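Local coordinates for malonyl CoA-acyl carrier protein transacylase (Clostridium perfringens, PDB 3PTW) that probably transfers the malonyl group from malonyl-CoA to acyl carrier protein, supplying the chain-extending unit for fatty acid synthesis, at residues A[152-157]-A[199-204]; A[18-23]-A[47-52]; A[217-222]-A[239-244]; A[269-274]-A[293-298]; A[225-230]-A[256-261]. All coordinates share one frame; numbering follows the deposited sequence.

Interactions 4 and 5 lie in the buried core and reach the same mixed sheet. Interaction 4 pairs two of its parallel strands through backbone hydrogen bonds, whereas interaction 5 packs a helix on another strand through a buried carboxyl group; the two touch where Phe270 meets Ile259. Interaction 2, built on an aromatic cluster among helices, joins interaction 4 through Glu21 and Phe22. Interaction 3 is a surface contact between aliphatic side chains, touching interaction 5 where Leu244 packs on Ser228 and Val230. Interaction 1 stands apart, tying an edge strand of the four-stranded antiparallel sheet to the loop before helix 204-214 by a serine-carboxylate pair; its centre is about 34 Å from that of interaction 2.

Interaction 1: A[152-157]-A[199-204]; sequences YGIVEG and HCSMLQ
Where the small antiparallel sheet of the acyltransferase fold meets the loop leading into helix 204-214, Glu156 on edge strand 155-162 reaches across to Ser201. Both carboxylate oxygens are used: Ser201 N donates to Glu156 OE1 at 2.9 Å (155° at the hydrogen), and Ser201 OG donates to Glu156 OE2 at 3.0 Å. Each donor comes from above the carboxylate plane, about 40° out of it. The glutamate is fully extended beyond CG, and this carries the acid across to the loop, while Ser201 OG stands between its own backbone N and carbonyl carbon (chi1 73°), which lets one residue serve both oxygens. Cys200 CB packs 3.3 Å from Glu156 OE1. Ile154 and Met202 lie alongside each other, pointing opposite ways, with Ile154 CD1 4.0 Å from Met202 CG. A water lies between the strand and the loop, 2.8 Å from Gly157 O and 2.7 Å from His199 O. His199 directs its ring to Ser91, with ND1 bonded to Gln248 O, consistent with the serine-histidine pair of this family. Strand 165-169 pairs antiparallel with strand 155-162 through backbone bonds between Glu156 and Ser169, while Val155 turns the other way onto helix 139-149.

Interaction 2: A[18-23]-A[47-52]; sequences MGKEFF and LCFNDP
Met18 and Gly19 bring the chain past the end of helix 44-49, with Met18 CA 6.1 Å from Cys48 CA, before Gly19, at positive phi, turns into helix 20-25 as its N-cap residue. Into that turn goes the ring of Phe49. Its CE1 corner lies 3.4 Å from both Met18 O and Lys20 N, and the carbonyl oxygen sits at the ring edge, in its plane. Over one face runs the aliphatic part of Lys20: CD stands 4.0 Å from the Phe49 centroid, a CH-pi contact 24° off the normal, while NZ goes on to a salt bridge with Asp24. With CG anti to the backbone N (chi1 176°), Phe23 turns its ring to receive the edge of Phe49 on its face; this T-shaped pair has centroids 5.1 Å apart and planes at 63°. Nearby, Phe23 CB is 3.5 Å from Phe49 CZ. At the other end of the contact the extended Met18 chain brings CE to 4.0 Å from Cys48 SG. Phe33 of helix 27-40 lies against Phe49 and Cys48 of helix 44-49, while Met18, just before helix 20-25, reaches Ala65 and Thr69 of helix 59-79.

Interaction 3: A[217-222]-A[239-244]; sequences ISINKL and DNIIEL
Ile219 and Leu222, on the loop before strand 225-228, meet the first turn of helix 241-248 at Ile241 and Ile242 through apolar contacts. The CG2 branch of Ile219 lies 3.8 Å from Ile241 CD1, the two side chains pointing opposite ways. Its other branch serves the next helical residue: with CG1 anti to the carbonyl carbon (chi1 -73°), Ile219 sends CD1 to 3.7 Å from Ile242 CG1, the side chains meeting at a slant. Leu222 CD2 approaches Ile241 CD1 to 3.3 Å, tighter than usual for two methyls. As the Leu222 torsions are also off their usual values, the exact placing of that methyl is doubtful. Thus Ile241 CD1 is shared between the loop residues.

No hydrogen bond crosses between the segments; the polar groups bond within their own segment or to other parts of the chain. Asn240 is the N-cap residue of the helix, its OD1 accepting from Glu243 N at 3.1 Å, with the donor above the amide carbonyl plane. On the loop, Lys221 NZ donates to the carbonyl O of the next residue, Leu222, at 3.1 Å. Asn220 is held to Ala103 by the backbone, and Leu222 also rests on Ala103 and Tyr235. The contact therefore rests on van der Waals packing of aliphatic groups, without the directionality of hydrogen bonds, and the Asn240 cap takes up a backbone N-H at the helix start, so that polar group needs nothing from the loop.

Interaction 4: A[269-274]-A[293-298]; sequences TFIEIG and LNVEDL
Ile271, with CG1 anti to the carbonyl carbon (chi1 -43°) and chi2 near -90°, swings CD1 to 3.7 Å from Leu293 CD1, the two side chains next to each other and pointing the same way. They belong to the beta-alpha-beta unit of strand 269-273, helix 278-286 and strand 291-295, whose strands run parallel at the edge of the central sheet. Four backbone bonds zip them: Leu293 N to Phe270 O (2.7 Å), Glu272 N to Leu293 O (2.8 Å), Val295 N to Glu272 O (2.8 Å) and Gly274 N to Val295 O (3.1 Å). On the Ile271 face, Ile271 CG2 also meets Val295 CG2, and Val295 goes on to helix 59-79. On the other face Glu272 CB packs 3.8 Å from Asn294 CB, while the glutamate oxygens take backbone N-H groups of Leu279 and Ser280 at the start of helix 278-286. Where strand 269-273 ends, a water donates to Gly274 O at 2.7 Å and accepts from the side-chain ND2 of Asn294 at 2.9 Å.

Interaction 5: A[225-230]-A[256-261]; sequences IVMSNV and INDIEK
Asn229 ND2 is gripped from two quarters: it donates to Asp258 OD2 at 2.8 Å (148° at the hydrogen) and also to Gly89 O. The aspartate oxygen lies in the amide plane of Asn229 and is met nearly along its own C-O axis, though amide and carboxylate planes are turned 32° apart. Asn229 OD1 in turn accepts from Ser91 N, so bonds on both amide atoms fix its rotation. The second carboxyl oxygen, Asp258 OD1, comes 2.8 Å from Ser228 O and 3.4 Å from Met227 CB. Beyond the polar group, Met227 bends after CB, crosses Lys261 at about a right angle, and brings CE to 3.9 Å from Lys261 CB; the lysine NZ leads off to Glu264. The segment 256-261 of helix 255-264 runs roughly antiparallel to strand 225-228 (151°), with axes 8.4 Å apart, and Asp258 also touches Cys88 of the neighbouring strand 86-89.

A carboxyl oxygen so near a backbone carbonyl oxygen suggests, without settling it, that the buried Asp258 carries a proton. The bonds link Asp258 through Asn229 to the backbone at Gly89 and Ser91, residues that match the nucleophile elbow pattern, which is consistent with a second-shell, positioning role for Asp258 behind that turn.

Interaction 1: A[152-157]-A[199-204]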
# COMPACT_ATOMS: atom_id res chain seq x y z
N TYR A 152 -0.19 -3.85 29.58
CA TYR A 152 -0.45 -5.27 29.31
C TYR A 152 0.45 -5.77 28.20
O TYR A 152 0.42 -6.95 27.84
CB TYR A 152 -1.92 -5.51 28.99
CG TYR A 152 -2.83 -5.19 30.15
CD1 TYR A 152 -3.00 -6.10 31.21
CD2 TYR A 152 -3.51 -3.97 30.22
CE1 TYR A 152 -3.83 -5.81 32.29
CE2 TYR A 152 -4.35 -3.67 31.30
CZ TYR A 152 -4.50 -4.59 32.33
OH TYR A 152 -5.32 -4.31 33.40
N GLY A 153 1.25 -4.86 27.66
CA GLY A 153 2.16 -5.17 26.57
C GLY A 153 2.00 -4.20 25.42
O GLY A 153 1.20 -3.25 25.50
N ILE A 154 2.74 -4.46 24.34
CA ILE A 154 2.85 -3.52 23.23
C ILE A 154 1.58 -3.34 22.41
O ILE A 154 1.07 -4.28 21.80
CB ILE A 154 4.05 -3.87 22.30
CG1 ILE A 154 5.37 -3.56 23.03
CG2 ILE A 154 3.94 -3.11 20.95
CD1 ILE A 154 6.58 -4.23 22.43
N VAL A 155 1.07 -2.11 22.41
CA VAL A 155 0.02 -1.71 21.48
C VAL A 155 0.31 -0.29 20.97
O VAL A 155 0.60 0.63 21.74
CB VAL A 155 -1.40 -1.87 22.10
CG1 VAL A 155 -1.42 -1.38 23.54
CG2 VAL A 155 -2.47 -1.19 21.26
N GLU A 156 0.25 -0.15 19.65
CA GLU A 156 0.61 1.08 18.97
C GLU A 156 -0.35 1.27 17.78
O GLU A 156 -0.94 0.30 17.29
CB GLU A 156 2.07 1.00 18.48
CG GLU A 156 3.13 0.80 19.61
CD GLU A 156 4.58 0.71 19.10
OE1 GLU A 156 4.80 0.72 17.86
OE2 GLU A 156 5.51 0.61 19.94
N GLY A 157 -0.52 2.52 17.34
CA GLY A 157 -1.25 2.78 16.09
C GLY A 157 -0.47 2.19 14.92
O GLY A 157 0.75 2.29 14.88
N HIS A 199 3.63 -2.72 11.37
CA HIS A 199 3.65 -1.29 11.67
C HIS A 199 3.69 -0.89 13.14
O HIS A 199 3.25 0.20 13.50
CB HIS A 199 2.53 -0.57 10.93
CG HIS A 199 2.53 -0.85 9.46
ND1 HIS A 199 3.49 -0.34 8.61
CD2 HIS A 199 1.69 -1.58 8.68
CE1 HIS A 199 3.24 -0.75 7.38
NE2 HIS A 199 2.15 -1.50 7.39
N CYS A 200 4.22 -1.77 13.98
CA CYS A 200 4.59 -1.38 15.34
C CYS A 200 6.06 -1.71 15.59
O CYS A 200 6.72 -2.36 14.77
CB CYS A 200 3.69 -2.01 16.41
SG CYS A 200 3.93 -3.77 16.63
N SER A 201 6.55 -1.25 16.74
CA SER A 201 7.94 -1.44 17.15
C SER A 201 8.39 -2.92 17.18
O SER A 201 9.59 -3.20 17.16
CB SER A 201 8.16 -0.80 18.52
OG SER A 201 7.53 -1.57 19.53
N MET A 202 7.44 -3.85 17.21
CA MET A 202 7.79 -5.28 17.21
C MET A 202 8.44 -5.73 15.91
O MET A 202 9.06 -6.79 15.86
CB MET A 202 6.57 -6.15 17.51
CG MET A 202 6.05 -6.00 18.93
SD MET A 202 4.47 -6.83 19.14
CE MET A 202 5.02 -8.53 19.35
N LEU A 203 8.27 -4.93 14.85
CA LEU A 203 8.90 -5.25 13.58
C LEU A 203 10.28 -4.62 13.44
O LEU A 203 10.81 -4.55 12.34
CB LEU A 203 8.00 -4.87 12.39
CG LEU A 203 7.39 -6.07 11.68
CD1 LEU A 203 6.45 -6.84 12.60
CD2 LEU A 203 6.65 -5.63 10.40
N GLN A 204 10.84 -4.16 14.55
CA GLN A 204 12.20 -3.62 14.58
C GLN A 204 13.20 -4.55 13.86
O GLN A 204 14.03 -4.06 13.11
CB GLN A 204 12.63 -3.32 16.02
CG GLN A 204 14.06 -2.79 16.21
CD GLN A 204 14.30 -1.45 15.51
OE1 GLN A 204 13.40 -0.61 15.39
NE2 GLN A 204 15.53 -1.24 15.05
O HOH W 1 3.52 2.07 15.47

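Interaction 2: A[18-23]-A[47-52]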
# COMPACT_ATOMS: atom_id res chain seq x y z
N MET A 18 -5.47 -11.94 -10.85
CA MET A 18 -5.14 -10.51 -10.98
C MET A 18 -4.04 -10.36 -12.04
O MET A 18 -3.20 -11.26 -12.22
CB MET A 18 -4.74 -9.89 -9.64
CG MET A 18 -3.38 -10.34 -9.10
SD MET A 18 -3.05 -9.68 -7.46
CE MET A 18 -1.39 -10.35 -7.20
N GLY A 19 -4.08 -9.27 -12.79
CA GLY A 19 -3.10 -9.03 -13.85
C GLY A 19 -3.34 -9.71 -15.18
O GLY A 19 -2.83 -9.26 -16.21
N LYS A 20 -4.11 -10.79 -15.17
CA LYS A 20 -4.28 -11.62 -16.35
C LYS A 20 -4.90 -10.87 -17.53
O LYS A 20 -4.43 -11.00 -18.65
CB LYS A 20 -5.07 -12.89 -16.01
CG LYS A 20 -5.41 -13.76 -17.21
CD LYS A 20 -4.31 -14.76 -17.49
CE LYS A 20 -4.87 -16.04 -18.09
NZ LYS A 20 -4.86 -16.01 -19.58
N GLU A 21 -5.95 -10.08 -17.29
CA GLU A 21 -6.63 -9.39 -18.40
C GLU A 21 -5.72 -8.37 -19.07
O GLU A 21 -5.73 -8.24 -20.30
CB GLU A 21 -7.95 -8.75 -17.96
CG GLU A 21 -9.05 -9.76 -17.69
CD GLU A 21 -10.39 -9.12 -17.35
OE1 GLU A 21 -10.54 -7.89 -17.43
OE2 GLU A 21 -11.31 -9.87 -17.00
N PHE A 22 -4.92 -7.67 -18.27
CA PHE A 22 -3.89 -6.78 -18.83
C PHE A 22 -2.80 -7.56 -19.53
O PHE A 22 -2.33 -7.14 -20.60
CB PHE A 22 -3.30 -5.87 -17.76
CG PHE A 22 -4.07 -4.60 -17.59
CD1 PHE A 22 -3.61 -3.41 -18.15
CD2 PHE A 22 -5.29 -4.59 -16.92
CE1 PHE A 22 -4.33 -2.23 -18.02
CE2 PHE A 22 -6.02 -3.42 -16.78
CZ PHE A 22 -5.53 -2.23 -17.34
N PHE A 23 -2.40 -8.68 -18.93
CA PHE A 23 -1.36 -9.54 -19.49
C PHE A 23 -1.75 -9.95 -20.91
O PHE A 23 -0.93 -9.85 -21.82
CB PHE A 23 -1.13 -10.79 -18.62
CG PHE A 23 -0.14 -11.76 -19.21
CD1 PHE A 23 1.21 -11.68 -18.89
CD2 PHE A 23 -0.56 -12.76 -20.10
CE1 PHE A 23 2.13 -12.58 -19.44
CE2 PHE A 23 0.34 -13.66 -20.66
CZ PHE A 23 1.69 -13.57 -20.33
N LEU A 47 2.16 -17.62 -10.70
CA LEU A 47 1.88 -17.21 -9.33
C LEU A 47 0.62 -16.35 -9.26
O LEU A 47 -0.25 -16.58 -8.41
CB LEU A 47 3.07 -16.44 -8.70
CG LEU A 47 2.88 -15.79 -7.31
CD1 LEU A 47 2.45 -16.80 -6.21
CD2 LEU A 47 4.13 -15.04 -6.86
N CYS A 48 0.51 -15.38 -10.17
CA CYS A 48 -0.58 -14.42 -10.15
C CYS A 48 -1.86 -14.95 -10.77
O CYS A 48 -2.95 -14.64 -10.29
CB CYS A 48 -0.17 -13.14 -10.87
SG CYS A 48 0.97 -12.17 -9.90
N PHE A 49 -1.73 -15.73 -11.84
CA PHE A 49 -2.88 -16.13 -12.63
C PHE A 49 -3.48 -17.42 -12.11
O PHE A 49 -4.69 -17.60 -12.17
CB PHE A 49 -2.55 -16.24 -14.14
CG PHE A 49 -1.84 -15.02 -14.71
CD1 PHE A 49 -1.97 -13.76 -14.11
CD2 PHE A 49 -1.04 -15.14 -15.85
CE1 PHE A 49 -1.32 -12.65 -14.63
CE2 PHE A 49 -0.39 -14.03 -16.38
CZ PHE A 49 -0.52 -12.78 -15.77
N ASN A 50 -2.64 -18.31 -11.59
CA ASN A 50 -3.10 -19.61 -11.10
C ASN A 50 -2.88 -19.88 -9.63
O ASN A 50 -3.74 -20.47 -8.98
CB ASN A 50 -2.49 -20.74 -11.93
CG ASN A 50 -3.08 -20.81 -13.31
OD1 ASN A 50 -4.29 -20.97 -13.45
ND2 ASN A 50 -2.24 -20.68 -14.33
N ASP A 51 -1.72 -19.46 -9.11
CA ASP A 51 -1.29 -19.76 -7.73
C ASP A 51 -1.39 -21.25 -7.31
O ASP A 51 -1.99 -21.55 -6.26
CB ASP A 51 -2.01 -18.86 -6.73
CG ASP A 51 -1.43 -18.96 -5.33
OD1 ASP A 51 -2.16 -18.63 -4.36
OD2 ASP A 51 -0.25 -19.37 -5.20
N PRO A 52 -0.78 -22.17 -8.09
CA PRO A 52 -0.92 -23.62 -7.87
C PRO A 52 -0.19 -24.18 -6.64
O PRO A 52 -0.38 -25.34 -6.30
CB PRO A 52 -0.32 -24.23 -9.14
CG PRO A 52 0.70 -23.23 -9.58
CD PRO A 52 0.11 -21.89 -9.24

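Interaction 3: A[217-222]-A[239-244]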
# COMPACT_ATOMS: atom_id res chain seq x y z
N ILE A 217 21.10 -1.64 -2.97
CA ILE A 217 20.59 -1.32 -4.30
C ILE A 217 20.77 0.15 -4.67
O ILE A 217 21.10 0.98 -3.81
CB ILE A 217 19.10 -1.81 -4.54
CG1 ILE A 217 18.06 -0.74 -4.18
CG2 ILE A 217 18.83 -3.19 -3.91
CD1 ILE A 217 17.31 -0.96 -2.90
N SER A 218 20.57 0.46 -5.94
CA SER A 218 20.70 1.83 -6.44
C SER A 218 19.41 2.62 -6.31
O SER A 218 18.34 2.21 -6.79
CB SER A 218 21.22 1.83 -7.88
OG SER A 218 20.69 0.75 -8.61
N ILE A 219 19.51 3.77 -5.64
CA ILE A 219 18.36 4.63 -5.41
C ILE A 219 18.60 5.98 -6.06
O ILE A 219 19.60 6.64 -5.79
CB ILE A 219 18.05 4.75 -3.89
CG1 ILE A 219 17.43 3.44 -3.39
CG2 ILE A 219 17.09 5.91 -3.61
CD1 ILE A 219 17.80 3.09 -1.98
N ASN A 220 17.67 6.37 -6.93
CA ASN A 220 17.77 7.60 -7.70
C ASN A 220 16.89 8.72 -7.14
O ASN A 220 16.04 8.49 -6.26
CB ASN A 220 17.37 7.34 -9.15
CG ASN A 220 18.13 6.20 -9.78
OD1 ASN A 220 19.34 6.30 -9.99
ND2 ASN A 220 17.43 5.11 -10.08
N LYS A 221 17.11 9.92 -7.66
CA LYS A 221 16.26 11.06 -7.41
C LYS A 221 14.80 10.75 -7.85
O LYS A 221 14.57 10.06 -8.85
CB LYS A 221 16.83 12.27 -8.18
CG LYS A 221 15.94 13.49 -8.28
CD LYS A 221 16.39 14.39 -9.43
CE LYS A 221 15.49 15.61 -9.57
NZ LYS A 221 14.14 15.24 -10.09
N LEU A 222 13.83 11.24 -7.08
CA LEU A 222 12.42 11.08 -7.42
C LEU A 222 12.01 12.06 -8.50
O LEU A 222 12.39 13.23 -8.47
CB LEU A 222 11.49 11.31 -6.23
CG LEU A 222 11.78 10.94 -4.77
CD1 LEU A 222 10.50 10.42 -4.14
CD2 LEU A 222 12.89 9.94 -4.63
N ASP A 239 15.30 14.38 2.29
CA ASP A 239 14.91 13.24 3.12
C ASP A 239 15.80 12.05 2.82
O ASP A 239 16.30 11.91 1.70
CB ASP A 239 13.45 12.83 2.89
CG ASP A 239 12.45 13.79 3.52
OD1 ASP A 239 12.81 14.47 4.50
OD2 ASP A 239 11.30 13.86 3.03
N ASN A 240 15.97 11.18 3.81
CA ASN A 240 16.63 9.91 3.59
C ASN A 240 15.63 8.82 3.20
O ASN A 240 14.87 8.33 4.04
CB ASN A 240 17.41 9.50 4.84
CG ASN A 240 18.36 8.34 4.59
OD1 ASN A 240 17.95 7.25 4.16
ND2 ASN A 240 19.63 8.57 4.87
N ILE A 241 15.64 8.43 1.93
CA ILE A 241 14.68 7.45 1.43
C ILE A 241 14.74 6.10 2.17
O ILE A 241 13.72 5.60 2.64
CB ILE A 241 14.80 7.26 -0.10
CG1 ILE A 241 14.34 8.53 -0.82
CG2 ILE A 241 13.97 6.05 -0.58
CD1 ILE A 241 14.66 8.53 -2.29
N ILE A 242 15.94 5.53 2.27
CA ILE A 242 16.16 4.27 3.00
C ILE A 242 15.55 4.29 4.41
O ILE A 242 14.93 3.32 4.84
CB ILE A 242 17.67 3.92 3.06
CG1 ILE A 242 18.19 3.56 1.65
CG2 ILE A 242 17.96 2.80 4.09
CD1 ILE A 242 19.63 4.00 1.40
N GLU A 243 15.71 5.40 5.12
CA GLU A 243 15.24 5.51 6.49
C GLU A 243 13.72 5.59 6.56
O GLU A 243 13.11 5.00 7.43
CB GLU A 243 15.88 6.71 7.19
CG GLU A 243 15.25 7.10 8.50
CD GLU A 243 15.44 8.58 8.77
OE1 GLU A 243 14.43 9.33 8.71
OE2 GLU A 243 16.60 9.00 9.01
N LEU A 244 13.13 6.35 5.64
CA LEU A 244 11.67 6.43 5.54
C LEU A 244 11.03 5.08 5.17
O LEU A 244 9.89 4.83 5.51
CB LEU A 244 11.26 7.50 4.53
CG LEU A 244 10.76 8.86 5.06
CD1 LEU A 244 11.22 9.22 6.47
CD2 LEU A 244 11.14 9.95 4.10

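Interaction 4: A[269-274]-A[293-298]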
# COMPACT_ATOMS: atom_id res chain seq x y z
N THR A 269 -8.69 14.16 -8.84
CA THR A 269 -9.03 12.88 -9.46
C THR A 269 -8.04 11.79 -9.03
O THR A 269 -6.85 11.87 -9.33
CB THR A 269 -9.08 13.00 -11.01
OG1 THR A 269 -9.77 14.21 -11.37
CG2 THR A 269 -9.79 11.80 -11.64
N PHE A 270 -8.54 10.81 -8.29
CA PHE A 270 -7.72 9.70 -7.81
C PHE A 270 -7.97 8.46 -8.64
O PHE A 270 -9.12 8.09 -8.89
CB PHE A 270 -8.02 9.41 -6.35
CG PHE A 270 -7.53 10.47 -5.41
CD1 PHE A 270 -6.24 10.42 -4.90
CD2 PHE A 270 -8.35 11.53 -5.06
CE1 PHE A 270 -5.78 11.40 -4.02
CE2 PHE A 270 -7.90 12.52 -4.18
CZ PHE A 270 -6.62 12.45 -3.66
N ILE A 271 -6.88 7.86 -9.10
CA ILE A 271 -6.95 6.61 -9.82
C ILE A 271 -6.21 5.56 -9.00
O ILE A 271 -4.99 5.62 -8.88
CB ILE A 271 -6.27 6.69 -11.21
CG1 ILE A 271 -6.62 7.99 -11.93
CG2 ILE A 271 -6.56 5.41 -12.02
CD1 ILE A 271 -7.86 7.95 -12.80
N GLU A 272 -6.97 4.60 -8.45
CA GLU A 272 -6.40 3.44 -7.79
C GLU A 272 -5.91 2.46 -8.84
O GLU A 272 -6.65 2.08 -9.73
CB GLU A 272 -7.42 2.79 -6.85
CG GLU A 272 -6.98 1.49 -6.20
CD GLU A 272 -7.83 1.14 -4.98
OE1 GLU A 272 -9.02 1.54 -4.96
OE2 GLU A 272 -7.32 0.48 -4.03
N ILE A 273 -4.65 2.06 -8.75
CA ILE A 273 -4.03 1.20 -9.75
C ILE A 273 -3.56 -0.09 -9.11
O ILE A 273 -2.77 -0.07 -8.16
CB ILE A 273 -2.87 1.92 -10.46
CG1 ILE A 273 -3.40 3.11 -11.27
CG2 ILE A 273 -2.05 0.93 -11.32
CD1 ILE A 273 -2.31 4.06 -11.77
N GLY A 274 -4.07 -1.21 -9.63
CA GLY A 274 -3.72 -2.52 -9.11
C GLY A 274 -4.96 -3.25 -8.65
O GLY A 274 -6.08 -2.81 -8.95
N LEU A 293 -11.52 6.89 -9.13
CA LEU A 293 -11.59 5.84 -10.13
C LEU A 293 -10.59 4.74 -9.81
O LEU A 293 -9.75 4.90 -8.92
CB LEU A 293 -11.31 6.40 -11.54
CG LEU A 293 -12.16 7.59 -12.00
CD1 LEU A 293 -11.53 8.25 -13.23
CD2 LEU A 293 -13.62 7.19 -12.28
N ASN A 294 -10.70 3.61 -10.51
CA ASN A 294 -9.77 2.50 -10.30
C ASN A 294 -9.57 1.69 -11.58
O ASN A 294 -10.46 1.64 -12.44
CB ASN A 294 -10.23 1.58 -9.15
CG ASN A 294 -11.35 0.62 -9.57
OD1 ASN A 294 -12.51 0.99 -9.54
ND2 ASN A 294 -10.98 -0.60 -9.97
N VAL A 295 -8.38 1.11 -11.71
CA VAL A 295 -8.11 0.15 -12.79
C VAL A 295 -7.47 -1.12 -12.23
O VAL A 295 -6.42 -1.06 -11.61
CB VAL A 295 -7.19 0.73 -13.93
CG1 VAL A 295 -7.25 -0.18 -15.15
CG2 VAL A 295 -7.58 2.16 -14.32
N GLU A 296 -8.15 -2.25 -12.43
CA GLU A 296 -7.63 -3.59 -12.10
C GLU A 296 -7.89 -4.59 -13.22
O GLU A 296 -7.29 -5.66 -13.26
CB GLU A 296 -8.22 -4.11 -10.77
CG GLU A 296 -9.73 -4.49 -10.79
CD GLU A 296 -10.24 -4.98 -9.42
OE1 GLU A 296 -9.65 -5.92 -8.83
OE2 GLU A 296 -11.25 -4.42 -8.92
N ASP A 297 -8.80 -4.25 -14.14
CA ASP A 297 -9.17 -5.16 -15.22
C ASP A 297 -9.72 -4.37 -16.40
O ASP A 297 -9.66 -3.14 -16.40
CB ASP A 297 -10.16 -6.26 -14.74
CG ASP A 297 -11.35 -5.71 -13.96
OD1 ASP A 297 -11.74 -4.54 -14.17
OD2 ASP A 297 -11.91 -6.47 -13.14
N LEU A 298 -10.25 -5.08 -17.39
CA LEU A 298 -10.83 -4.43 -18.56
C LEU A 298 -12.04 -3.53 -18.26
O LEU A 298 -12.11 -2.41 -18.75
CB LEU A 298 -11.19 -5.46 -19.63
CG LEU A 298 -10.22 -5.67 -20.79
CD1 LEU A 298 -8.76 -5.37 -20.42
CD2 LEU A 298 -10.38 -7.08 -21.38
O HOH W 2 -8.33 -1.24 -9.06

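Interaction 5: A[225-230]-A[256-261]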
# COMPACT_ATOMS: atom_id res chain seq x y z
N ILE A 225 5.95 13.72 -7.19
CA ILE A 225 5.69 13.77 -5.76
C ILE A 225 5.20 12.41 -5.32
O ILE A 225 4.28 11.86 -5.91
CB ILE A 225 4.66 14.86 -5.41
CG1 ILE A 225 5.24 16.26 -5.69
CG2 ILE A 225 4.22 14.76 -3.94
CD1 ILE A 225 4.19 17.38 -5.70
N VAL A 226 5.86 11.87 -4.29
CA VAL A 226 5.43 10.63 -3.69
C VAL A 226 5.18 10.95 -2.23
O VAL A 226 6.01 11.63 -1.59
CB VAL A 226 6.50 9.52 -3.83
CG1 VAL A 226 6.09 8.27 -3.07
CG2 VAL A 226 6.75 9.21 -5.28
N MET A 227 4.03 10.51 -1.72
CA MET A 227 3.70 10.70 -0.30
C MET A 227 4.31 9.59 0.54
O MET A 227 4.27 8.39 0.18
CB MET A 227 2.18 10.77 -0.07
CG MET A 227 1.48 11.89 -0.82
SD MET A 227 2.14 13.52 -0.37
CE MET A 227 1.29 14.63 -1.47
N SER A 228 4.90 10.00 1.66
CA SER A 228 5.45 9.05 2.61
C SER A 228 4.41 8.66 3.65
O SER A 228 3.82 9.54 4.29
CB SER A 228 6.71 9.61 3.29
OG SER A 228 6.94 8.97 4.55
N ASN A 229 4.19 7.35 3.79
CA ASN A 229 3.32 6.78 4.82
C ASN A 229 3.81 7.14 6.23
O ASN A 229 3.00 7.37 7.14
CB ASN A 229 3.24 5.23 4.72
CG ASN A 229 2.41 4.71 3.51
OD1 ASN A 229 2.52 3.54 3.14
ND2 ASN A 229 1.58 5.56 2.92
N VAL A 230 5.13 7.17 6.42
CA VAL A 230 5.71 7.51 7.73
C VAL A 230 5.47 8.98 8.08
O VAL A 230 5.05 9.31 9.20
CB VAL A 230 7.25 7.22 7.81
CG1 VAL A 230 7.88 7.86 9.06
CG2 VAL A 230 7.50 5.73 7.82
N ILE A 256 -4.37 8.51 5.70
CA ILE A 256 -5.32 9.62 5.65
C ILE A 256 -4.59 10.96 5.42
O ILE A 256 -5.03 11.77 4.60
CB ILE A 256 -6.30 9.68 6.88
CG1 ILE A 256 -7.30 10.84 6.70
CG2 ILE A 256 -5.55 9.83 8.20
CD1 ILE A 256 -8.36 10.95 7.78
N ASN A 257 -3.47 11.17 6.12
CA ASN A 257 -2.70 12.40 5.96
C ASN A 257 -2.14 12.53 4.53
O ASN A 257 -2.14 13.62 3.94
CB ASN A 257 -1.57 12.48 6.98
CG ASN A 257 -2.03 12.21 8.41
OD1 ASN A 257 -2.40 11.09 8.78
ND2 ASN A 257 -1.98 13.24 9.23
N ASP A 258 -1.68 11.40 3.99
CA ASP A 258 -1.17 11.33 2.62
C ASP A 258 -2.22 11.83 1.63
O ASP A 258 -1.93 12.70 0.81
CB ASP A 258 -0.76 9.89 2.24
CG ASP A 258 0.55 9.48 2.86
OD1 ASP A 258 1.39 10.36 3.16
OD2 ASP A 258 0.77 8.25 3.01
N ILE A 259 -3.43 11.30 1.74
CA ILE A 259 -4.54 11.69 0.86
C ILE A 259 -4.83 13.18 1.00
O ILE A 259 -4.95 13.90 0.01
CB ILE A 259 -5.81 10.85 1.12
CG1 ILE A 259 -5.54 9.36 0.87
CG2 ILE A 259 -7.01 11.38 0.29
CD1 ILE A 259 -5.01 9.03 -0.57
N GLU A 260 -4.93 13.63 2.25
CA GLU A 260 -5.20 15.03 2.60
C GLU A 260 -4.19 15.95 1.91
O GLU A 260 -4.56 16.96 1.31
CB GLU A 260 -5.16 15.18 4.14
CG GLU A 260 -6.37 15.88 4.77
CD GLU A 260 -7.02 15.07 5.93
OE1 GLU A 260 -8.26 14.87 5.87
OE2 GLU A 260 -6.33 14.65 6.89
N LYS A 261 -2.90 15.60 1.99
CA LYS A 261 -1.84 16.37 1.35
C LYS A 261 -1.93 16.34 -0.17
O LYS A 261 -1.69 17.36 -0.84
CB LYS A 261 -0.46 15.89 1.82
CG LYS A 261 -0.10 16.35 3.23
CD LYS A 261 0.29 17.82 3.25
CE LYS A 261 0.25 18.37 4.67
NZ LYS A 261 -1.10 18.91 5.02